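PDB 3E2V: 3'-5'-exonuclease from Saccharomyces cerevisiae, which probably cuts double-stranded DNA without marked sequence preference and degrades it from the 3' to the 5' end, as a magnesium-dependent nuclease of the TatD family. Local coordinates for residues R50-A55 with S79-Y84; S67-V72 with H85-H90; G257-L262 with L287-Q292. All coordinates share one frame; numbering follows the deposited sequence.

Interaction 1 (R50-A55 with S79-Y84); sequences RHVKNA and SPLKLY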
loop_
_atom_site.group_PDB
_atom_site.type_symbol
_atom_site.label_atom_id
_atom_site.label_comp_id
_atom_site.label_asym_id
_atom_site.label_seq_id
_atom_site.Cartn_x
_atom_site.Cartn_y
_atom_site.Cartn_z
ATOM N N ARG A 50 -15.355 -0.776 -14.239
ATOM C CA ARG A 50 -14.137 -1.248 -14.902
ATOM C C ARG A 50 -13.527 -2.483 -14.200
ATOM O O ARG A 50 -12.314 -2.705 -14.226
ATOM C CB ARG A 50 -13.116 -0.109 -15.064
ATOM C CG ARG A 50 -13.658 1.175 -15.707
ATOM C CD ARG A 50 -14.377 0.874 -17.029
ATOM N NE ARG A 50 -13.501 0.088 -17.906
ATOM C CZ ARG A 50 -13.945 -0.720 -18.866
ATOM N NH1 ARG A 50 -15.255 -0.855 -19.078
ATOM N NH2 ARG A 50 -13.069 -1.388 -19.611
ATOM N N HIS A 51 -14.406 -3.278 -13.597
ATOM C CA HIS A 51 -14.132 -4.655 -13.155
ATOM C C HIS A 51 -13.281 -4.775 -11.904
ATOM O O HIS A 51 -12.803 -5.869 -11.588
ATOM C CB HIS A 51 -13.535 -5.495 -14.291
ATOM C CG HIS A 51 -14.215 -5.281 -15.612
ATOM N ND1 HIS A 51 -15.545 -5.590 -15.824
ATOM C CD2 HIS A 51 -13.757 -4.751 -16.771
ATOM C CE1 HIS A 51 -15.875 -5.262 -17.062
ATOM N NE2 HIS A 51 -14.811 -4.757 -17.659
ATOM N N VAL A 52 -13.121 -3.668 -11.185
ATOM C CA VAL A 52 -12.452 -3.719 -9.888
ATOM C C VAL A 52 -13.438 -4.255 -8.863
ATOM O O VAL A 52 -14.499 -3.661 -8.628
ATOM C CB VAL A 52 -11.859 -2.357 -9.462
ATOM C CG1 VAL A 52 -10.949 -2.529 -8.232
ATOM C CG2 VAL A 52 -11.092 -1.730 -10.620
ATOM N N LYS A 53 -13.080 -5.381 -8.249
ATOM C CA LYS A 53 -13.963 -6.050 -7.319
ATOM C C LYS A 53 -13.647 -5.711 -5.870
ATOM O O LYS A 53 -14.548 -5.612 -5.040
ATOM C CB LYS A 53 -13.898 -7.568 -7.514
ATOM C CG LYS A 53 -14.141 -8.022 -8.938
ATOM C CD LYS A 53 -15.529 -7.641 -9.457
ATOM C CE LYS A 53 -15.646 -8.011 -10.920
ATOM N NZ LYS A 53 -16.987 -7.629 -11.453
ATOM N N ASN A 54 -12.363 -5.576 -5.549
ATOM C CA ASN A 54 -11.918 -5.397 -4.167
ATOM C C ASN A 54 -10.804 -4.361 -4.180
ATOM O O ASN A 54 -10.138 -4.191 -5.212
ATOM C CB ASN A 54 -11.293 -6.689 -3.612
ATOM C CG ASN A 54 -12.300 -7.763 -3.263
ATOM O OD1 ASN A 54 -12.271 -8.293 -2.143
ATOM N ND2 ASN A 54 -13.148 -8.119 -4.198
ATOM N N ALA A 55 -10.607 -3.666 -3.054
ATOM C CA ALA A 55 -9.436 -2.800 -2.927
ATOM C C ALA A 55 -8.992 -2.768 -1.488
ATOM O O ALA A 55 -9.797 -2.953 -0.574
ATOM C CB ALA A 55 -9.732 -1.392 -3.428
ATOM N N SER A 79 -20.635 1.098 -1.205
ATOM C CA SER A 79 -19.548 0.764 -2.122
ATOM C C SER A 79 -19.844 -0.522 -2.877
ATOM O O SER A 79 -20.092 -1.553 -2.259
ATOM C CB SER A 79 -18.244 0.585 -1.348
ATOM O OG SER A 79 -17.211 0.134 -2.224
ATOM N N PRO A 80 -19.804 -0.463 -4.222
ATOM C CA PRO A 80 -19.899 -1.704 -4.986
ATOM C C PRO A 80 -18.586 -2.507 -4.997
ATOM O O PRO A 80 -18.563 -3.623 -5.523
ATOM C CB PRO A 80 -20.260 -1.209 -6.390
ATOM C CG PRO A 80 -19.660 0.134 -6.479
ATOM C CD PRO A 80 -19.707 0.723 -5.095
ATOM N N LEU A 81 -17.508 -1.936 -4.449
ATOM C CA LEU A 81 -16.268 -2.690 -4.206
ATOM C C LEU A 81 -16.249 -3.192 -2.780
ATOM O O LEU A 81 -16.723 -2.505 -1.867
ATOM C CB LEU A 81 -15.025 -1.812 -4.399
ATOM C CG LEU A 81 -14.403 -1.686 -5.786
ATOM C CD1 LEU A 81 -15.333 -1.029 -6.788
ATOM C CD2 LEU A 81 -13.106 -0.901 -5.682
ATOM N N LYS A 82 -15.703 -4.382 -2.572
ATOM C CA LYS A 82 -15.423 -4.822 -1.222
ATOM C C LYS A 82 -14.119 -4.149 -0.795
ATOM O O LYS A 82 -13.075 -4.336 -1.435
ATOM C CB LYS A 82 -15.311 -6.344 -1.133
ATOM C CG LYS A 82 -15.040 -6.864 0.267
ATOM C CD LYS A 82 -16.185 -6.566 1.239
ATOM C CE LYS A 82 -15.819 -6.936 2.665
ATOM N NZ LYS A 82 -16.613 -6.153 3.661
ATOM N N LEU A 83 -14.197 -3.348 0.266
ATOM C CA LEU A 83 -13.036 -2.621 0.754
ATOM C C LEU A 83 -12.483 -3.228 2.019
ATOM O O LEU A 83 -13.212 -3.504 2.983
ATOM C CB LEU A 83 -13.391 -1.167 1.009
ATOM C CG LEU A 83 -13.861 -0.367 -0.207
ATOM C CD1 LEU A 83 -14.279 1.029 0.210
ATOM C CD2 LEU A 83 -12.789 -0.284 -1.267
ATOM N N TYR A 84 -11.170 -3.431 1.986
ATOM C CA TYR A 84 -10.393 -3.791 3.159
ATOM C C TYR A 84 -9.426 -2.667 3.472
ATOM O O TYR A 84 -9.302 -1.734 2.697
ATOM C CB TYR A 84 -9.669 -5.121 2.931
ATOM C CG TYR A 84 -10.632 -6.231 2.575
ATOM C CD1 TYR A 84 -11.559 -6.683 3.505
ATOM C CD2 TYR A 84 -10.629 -6.798 1.314
ATOM C CE1 TYR A 84 -12.460 -7.694 3.191
ATOM C CE2 TYR A 84 -11.534 -7.808 0.981
ATOM C CZ TYR A 84 -12.442 -8.249 1.919
ATOM O OH TYR A 84 -13.329 -9.253 1.575
HETATM O O HOH W 1 -17.052 -4.346 -7.882
HETATM O O HOH W 2 -17.059 -6.488 -5.395
#
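In the beta-alpha-beta unit formed by strand 52-57, helix 62-75 and strand 82-87, the two strands lie side by side and parallel, Asn54 facing Lys82 and Ala55 facing Leu83. The short strand axes approach to 4.9 Å at 21°. Backbone bonds alternate as a parallel ladder requires: Lys82 N gives to Lys53 O (3.0 Å), Ala55 N to Lys82 O (3.0 Å) and Tyr84 N to Ala55 O (2.9 Å), the last almost straight at 175°.

One face of this strand pair is apolar. Leu81 sets CD2 against Val52 CG1 (3.7 Å), while Ala55 CB meets Leu83 CD2 at 3.9 Å. The small alanine leaves room for both leucines, and Ala47 and Ala48 of helix 40-49 also touch Leu81.

Polar chains occupy the other face. With CG of Asn54 anti to its carbonyl carbon (chi1 -75°), the amide lies across the Lys82 side chain, OD1 standing 3.7 Å from Lys82 CB. The same oxygen approaches the rim of the Tyr84 ring near its plane, 3.2 Å from CE2. An alanine here would probably leave the rim of Tyr84 at CE2 and the Lys82 CB without the amide that packs on them, opening a gap between the two side chains.

At the start of the ladder one water lies between Val52 O and Pro80 O and a second between Lys53 O and Pro80 O, within hydrogen-bonding distance of each. Two adjacent parallel strands, hydrogen-bonded to each other directly and joined through a helix, make the beta-alpha-beta unit from which the TIM-barrel fold of TatD hydrolases is built.

Interaction 2 (S67-V72 with H85-H90); sequences SAIELV and HTIGVH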
loop_
_atom_site.group_PDB
_atom_site.type_symbol
_atom_site.label_atom_id
_atom_site.label_comp_id
_atom_site.label_asym_id
_atom_site.label_seq_id
_atom_site.Cartn_x
_atom_site.Cartn_y
_atom_site.Cartn_z
ATOM N N SER A 67 -8.820 6.955 10.379
ATOM C CA SER A 67 -9.600 7.506 9.259
ATOM C C SER A 67 -10.012 6.431 8.250
ATOM O O SER A 67 -11.147 6.434 7.761
ATOM C CB SER A 67 -8.838 8.626 8.549
ATOM O OG SER A 67 -8.690 9.726 9.426
ATOM N N ALA A 68 -9.091 5.512 7.932
ATOM C CA ALA A 68 -9.404 4.426 6.993
ATOM C C ALA A 68 -10.462 3.476 7.556
ATOM O O ALA A 68 -11.407 3.099 6.846
ATOM C CB ALA A 68 -8.134 3.649 6.621
ATOM N N ILE A 69 -10.322 3.099 8.829
ATOM C CA ILE A 69 -11.349 2.306 9.513
ATOM C C ILE A 69 -12.723 2.941 9.360
ATOM O O ILE A 69 -13.675 2.264 9.000
ATOM C CB ILE A 69 -11.013 2.144 11.014
ATOM C CG1 ILE A 69 -9.796 1.225 11.198
ATOM C CG2 ILE A 69 -12.200 1.562 11.788
ATOM C CD1 ILE A 69 -9.109 1.422 12.542
ATOM N N GLU A 70 -12.794 4.234 9.631
ATOM C CA GLU A 70 -14.075 4.935 9.656
ATOM C C GLU A 70 -14.621 5.133 8.263
ATOM O O GLU A 70 -15.832 5.040 8.055
ATOM C CB GLU A 70 -13.914 6.269 10.352
ATOM C CG GLU A 70 -13.652 6.103 11.835
ATOM C CD GLU A 70 -13.088 7.355 12.468
ATOM O OE1 GLU A 70 -13.130 8.439 11.839
ATOM O OE2 GLU A 70 -12.587 7.248 13.613
ATOM N N LEU A 71 -13.743 5.416 7.304
ATOM C CA LEU A 71 -14.192 5.616 5.933
ATOM C C LEU A 71 -14.759 4.321 5.350
ATOM O O LEU A 71 -15.823 4.325 4.712
ATOM C CB LEU A 71 -13.054 6.173 5.063
ATOM C CG LEU A 71 -13.373 6.443 3.589
ATOM C CD1 LEU A 71 -14.544 7.427 3.447
ATOM C CD2 LEU A 71 -12.129 6.988 2.885
ATOM N N VAL A 72 -14.040 3.221 5.561
ATOM C CA VAL A 72 -14.485 1.927 5.081
ATOM C C VAL A 72 -15.828 1.564 5.719
ATOM O O VAL A 72 -16.749 1.164 5.009
ATOM C CB VAL A 72 -13.402 0.849 5.335
ATOM C CG1 VAL A 72 -13.960 -0.567 5.129
ATOM C CG2 VAL A 72 -12.237 1.084 4.403
ATOM N N HIS A 85 -8.765 -2.717 4.628
ATOM C CA HIS A 85 -7.771 -1.686 4.924
ATOM C C HIS A 85 -6.607 -2.208 5.748
ATOM O O HIS A 85 -6.646 -3.322 6.316
ATOM C CB HIS A 85 -8.422 -0.512 5.650
ATOM C CG HIS A 85 -8.843 -0.863 7.039
ATOM N ND1 HIS A 85 -7.990 -0.754 8.113
ATOM C CD2 HIS A 85 -9.988 -1.411 7.514
ATOM C CE1 HIS A 85 -8.612 -1.160 9.208
ATOM N NE2 HIS A 85 -9.828 -1.555 8.871
ATOM N N THR A 86 -5.573 -1.375 5.825
ATOM C CA THR A 86 -4.418 -1.691 6.651
ATOM C C THR A 86 -4.463 -0.858 7.930
ATOM O O THR A 86 -5.279 0.077 8.063
ATOM C CB THR A 86 -3.081 -1.383 5.891
ATOM O OG1 THR A 86 -2.861 0.037 5.863
ATOM C CG2 THR A 86 -3.128 -1.892 4.454
ATOM N N ILE A 87 -3.585 -1.221 8.874
ATOM C CA ILE A 87 -3.268 -0.428 10.073
ATOM C C ILE A 87 -1.767 -0.469 10.285
ATOM O O ILE A 87 -1.165 -1.539 10.311
ATOM C CB ILE A 87 -3.944 -0.986 11.334
ATOM C CG1 ILE A 87 -5.472 -0.980 11.177
ATOM C CG2 ILE A 87 -3.493 -0.182 12.578
ATOM C CD1 ILE A 87 -6.212 -1.648 12.347
ATOM N N GLY A 88 -1.173 0.700 10.442
ATOM C CA GLY A 88 0.280 0.792 10.624
ATOM C C GLY A 88 0.759 2.216 10.541
ATOM O O GLY A 88 -0.011 3.110 10.217
ATOM N N VAL A 89 2.035 2.422 10.861
ATOM C CA VAL A 89 2.647 3.761 10.784
ATOM C C VAL A 89 3.817 3.747 9.810
ATOM O O VAL A 89 4.778 3.006 9.998
ATOM C CB VAL A 89 3.110 4.280 12.167
ATOM C CG1 VAL A 89 3.623 5.708 12.074
ATOM C CG2 VAL A 89 1.960 4.213 13.150
ATOM N N HIS A 90 3.691 4.549 8.762
ATOM C CA HIS A 90 4.620 4.635 7.635
ATOM C C HIS A 90 5.860 5.406 8.089
ATOM O O HIS A 90 5.782 6.204 9.020
ATOM C CB HIS A 90 3.820 5.394 6.565
ATOM C CG HIS A 90 4.501 5.648 5.264
ATOM N ND1 HIS A 90 5.542 6.536 5.116
ATOM C CD2 HIS A 90 4.175 5.246 4.014
ATOM C CE1 HIS A 90 5.872 6.623 3.839
ATOM N NE2 HIS A 90 5.044 5.864 3.147
#
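Ala68, first of the helical residues to touch the strand, points its CB toward His85, whose CB lies 4.3 Å away. The methyl is small enough to let helix 62-75 settle on the sheet, and it also touches Val57 of the neighbouring strand.

Ile69 follows and makes the largest contribution from the helix. Its CG1 comes to 3.3 Å from His85 CE1, a tight approach, and its CA lies over one face of the imidazole, offset toward the rim. Farther out, Ile69 CD1 meets Ile87 CD1 at 4.2 Å, an apolar contact between the two delta methyls, while Gln148 of helix 132-149 touches both isoleucines.

A turn on from Ala68, Val72 directs its side chain to the strand, CG2 reaching within 4.3 Å of His85 CB. Its branched, apolar group suits a buried place shared with Val57.

The histidine that receives all three is held by its own strand. His85 CG sits between the backbone N and the carbonyl carbon (chi1 70°), and ND1 gives a hydrogen bond to Thr86 O (2.8 Å, 176°). That oxygen lies in the ring plane, although the N-H reaches it from above the carbonyl plane; the bond thus fixes the ring's rotation while its face remains available to Ile69. The helix runs roughly antiparallel to the strand, with 8.5 Å between the short axes, as in the helix-on-strand layer of a beta-alpha-beta crossover in a TIM barrel.

Interaction 3 (G257-L262 with L287-Q292); sequences GSAIDL and LAVVKQ
Val289 is the central side chain here, directing its two methyls at the beginning of helix 259-268. Its CG2 lies 3.6 Å from Ala259 N, close against the first turn, and CG1 stands 3.9 Å from Gly257 O. With CG1 anti to the backbone N (chi1 176°), that methyl also lies beside Leu262. A valine suits the place: its short, branched chain touches several backbone atoms at once.

Leu262, which closes the first turn of the same helix, adds its side chain. Its CD2 rests 3.6 Å from Val289 O and 3.9 Å from Gln292 CB, so the leucine covers part of the backbone of the other segment. At the more exposed border, Gln292 OE1 approaches Ala259 CB at 3.5 Å. A water bridges this edge, giving one hydrogen bond to Ala259 O and another to Gln292 OE1. The long side chain of Gln292 therefore combines packing through its CB with a water-mediated link through its amide oxygen.

Behind this shell, the first turn of helix 259-268 is held by a capping box. Asp261 N gives to Ser258 OG (3.0 Å), and Ser258 N gives in return to Asp261 OD2 (3.0 Å), which it meets from above the carboxylate plane. Serine, with a short hydroxyl, is well placed to serve as the N-cap. Gly257 fits just before it, since a CB there would collide with Asp261 OD2.

Farther out, Phe255 touches Val289 and Ile293 touches Leu262. Helix 259-268 follows strand 250-252, and helix 284-291 follows the adjacent strand 272-276; on its far flank helix 284-291 meets helix 362-373, where Val372 touches Leu287 and Lys291.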
loop_
_atom_site.group_PDB
_atom_site.type_symbol
_atom_site.label_atom_id
_atom_site.label_comp_id
_atom_site.label_asym_id
_atom_site.label_seq_id
_atom_site.Cartn_x
_atom_site.Cartn_y
_atom_site.Cartn_z
ATOM N N GLY A 257 12.373 0.006 -7.666
ATOM C CA GLY A 257 13.812 -0.199 -7.532
ATOM C C GLY A 257 14.509 -0.821 -8.732
ATOM O O GLY A 257 13.924 -1.044 -9.799
ATOM N N SER A 258 15.794 -1.081 -8.549
ATOM C CA SER A 258 16.616 -1.620 -9.603
ATOM C C SER A 258 16.478 -3.132 -9.728
ATOM O O SER A 258 15.887 -3.786 -8.866
ATOM C CB SER A 258 18.071 -1.271 -9.306
ATOM O OG SER A 258 18.545 -2.029 -8.202
ATOM N N ALA A 259 17.033 -3.693 -10.799
ATOM C CA ALA A 259 17.081 -5.152 -10.974
ATOM C C ALA A 259 17.823 -5.835 -9.818
ATOM O O ALA A 259 17.421 -6.900 -9.363
ATOM C CB ALA A 259 17.726 -5.516 -12.310
ATOM N N ILE A 260 18.901 -5.212 -9.340
ATOM C CA ILE A 260 19.655 -5.753 -8.208
ATOM C C ILE A 260 18.794 -5.745 -6.938
ATOM O O ILE A 260 18.760 -6.729 -6.196
ATOM C CB ILE A 260 20.978 -4.964 -7.984
ATOM C CG1 ILE A 260 21.921 -5.156 -9.185
ATOM C CG2 ILE A 260 21.680 -5.425 -6.705
ATOM C CD1 ILE A 260 23.088 -4.155 -9.247
ATOM N N ASP A 261 18.075 -4.649 -6.720
ATOM C CA ASP A 261 17.173 -4.563 -5.565
ATOM C C ASP A 261 16.104 -5.640 -5.641
ATOM O O ASP A 261 15.790 -6.287 -4.626
ATOM C CB ASP A 261 16.426 -3.226 -5.529
ATOM C CG ASP A 261 17.317 -2.042 -5.303
ATOM O OD1 ASP A 261 18.411 -2.197 -4.708
ATOM O OD2 ASP A 261 16.879 -0.934 -5.719
ATOM N N LEU A 262 15.532 -5.829 -6.832
ATOM C CA LEU A 262 14.490 -6.844 -7.001
ATOM C C LEU A 262 14.997 -8.226 -6.599
ATOM O O LEU A 262 14.312 -8.961 -5.907
ATOM C CB LEU A 262 13.953 -6.878 -8.433
ATOM C CG LEU A 262 12.968 -8.016 -8.711
ATOM C CD1 LEU A 262 11.684 -7.859 -7.871
ATOM C CD2 LEU A 262 12.638 -8.123 -10.209
ATOM N N LEU A 287 10.416 -0.981 -16.826
ATOM C CA LEU A 287 9.744 -2.062 -17.530
ATOM C C LEU A 287 10.600 -3.330 -17.557
ATOM O O LEU A 287 10.077 -4.428 -17.388
ATOM C CB LEU A 287 9.352 -1.640 -18.959
ATOM C CG LEU A 287 8.473 -0.394 -19.123
ATOM C CD1 LEU A 287 8.184 -0.208 -20.615
ATOM C CD2 LEU A 287 7.176 -0.502 -18.321
ATOM N N ALA A 288 11.908 -3.159 -17.746
ATOM C CA ALA A 288 12.852 -4.288 -17.771
ATOM C C ALA A 288 12.885 -4.998 -16.429
ATOM O O ALA A 288 13.022 -6.223 -16.361
ATOM C CB ALA A 288 14.245 -3.805 -18.143
ATOM N N VAL A 289 12.774 -4.218 -15.363
ATOM C CA VAL A 289 12.768 -4.784 -14.021
ATOM C C VAL A 289 11.461 -5.540 -13.803
ATOM O O VAL A 289 11.478 -6.682 -13.342
ATOM C CB VAL A 289 12.978 -3.698 -12.941
ATOM C CG1 VAL A 289 12.875 -4.309 -11.551
ATOM C CG2 VAL A 289 14.343 -3.034 -13.096
ATOM N N VAL A 290 10.326 -4.929 -14.148
ATOM C CA VAL A 290 9.022 -5.596 -14.023
ATOM C C VAL A 290 8.973 -6.932 -14.778
ATOM O O VAL A 290 8.387 -7.908 -14.285
ATOM C CB VAL A 290 7.875 -4.630 -14.430
ATOM C CG1 VAL A 290 6.566 -5.355 -14.677
ATOM C CG2 VAL A 290 7.704 -3.591 -13.345
ATOM N N LYS A 291 9.623 -6.998 -15.940
ATOM C CA LYS A 291 9.629 -8.231 -16.736
ATOM C C LYS A 291 10.248 -9.388 -15.949
ATOM O O LYS A 291 9.884 -10.543 -16.176
ATOM C CB LYS A 291 10.365 -8.024 -18.064
ATOM C CG LYS A 291 10.147 -9.152 -19.064
ATOM C CD LYS A 291 10.680 -8.785 -20.437
ATOM C CE LYS A 291 10.507 -9.930 -21.414
ATOM N NZ LYS A 291 11.153 -9.622 -22.728
ATOM N N GLN A 292 11.154 -9.063 -15.019
ATOM C CA GLN A 292 11.862 -10.071 -14.216
ATOM C C GLN A 292 11.120 -10.522 -12.960
ATOM O O GLN A 292 11.549 -11.466 -12.288
ATOM C CB GLN A 292 13.255 -9.576 -13.825
ATOM C CG GLN A 292 14.170 -9.305 -15.029
ATOM C CD GLN A 292 15.420 -8.547 -14.651
ATOM O OE1 GLN A 292 15.381 -7.622 -13.839
ATOM N NE2 GLN A 292 16.544 -8.920 -15.262
HETATM O O HOH W 3 16.112 -8.533 -11.233
#

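Overall arrangement
Interactions 1 and 2 share strand 82-87 and belong to one beta-alpha-beta unit: interaction 1 pairs that strand with strand 52-57, and interaction 2 lays the connecting helix 62-75 on it. They touch where Val72 CG1 packs on Leu83 O. Both are buried, yet interaction 1 relies on backbone hydrogen bonds, whereas interaction 2 has none across it and works by apolar packing around a histidine ring. Interaction 3, about 30 Å between centres from interaction 2 and on the opposite side of the chain's centre, joins two helices that follow other strands of the same sheet. Only partly buried, it mixes methyl packing with a water bridge at its edge.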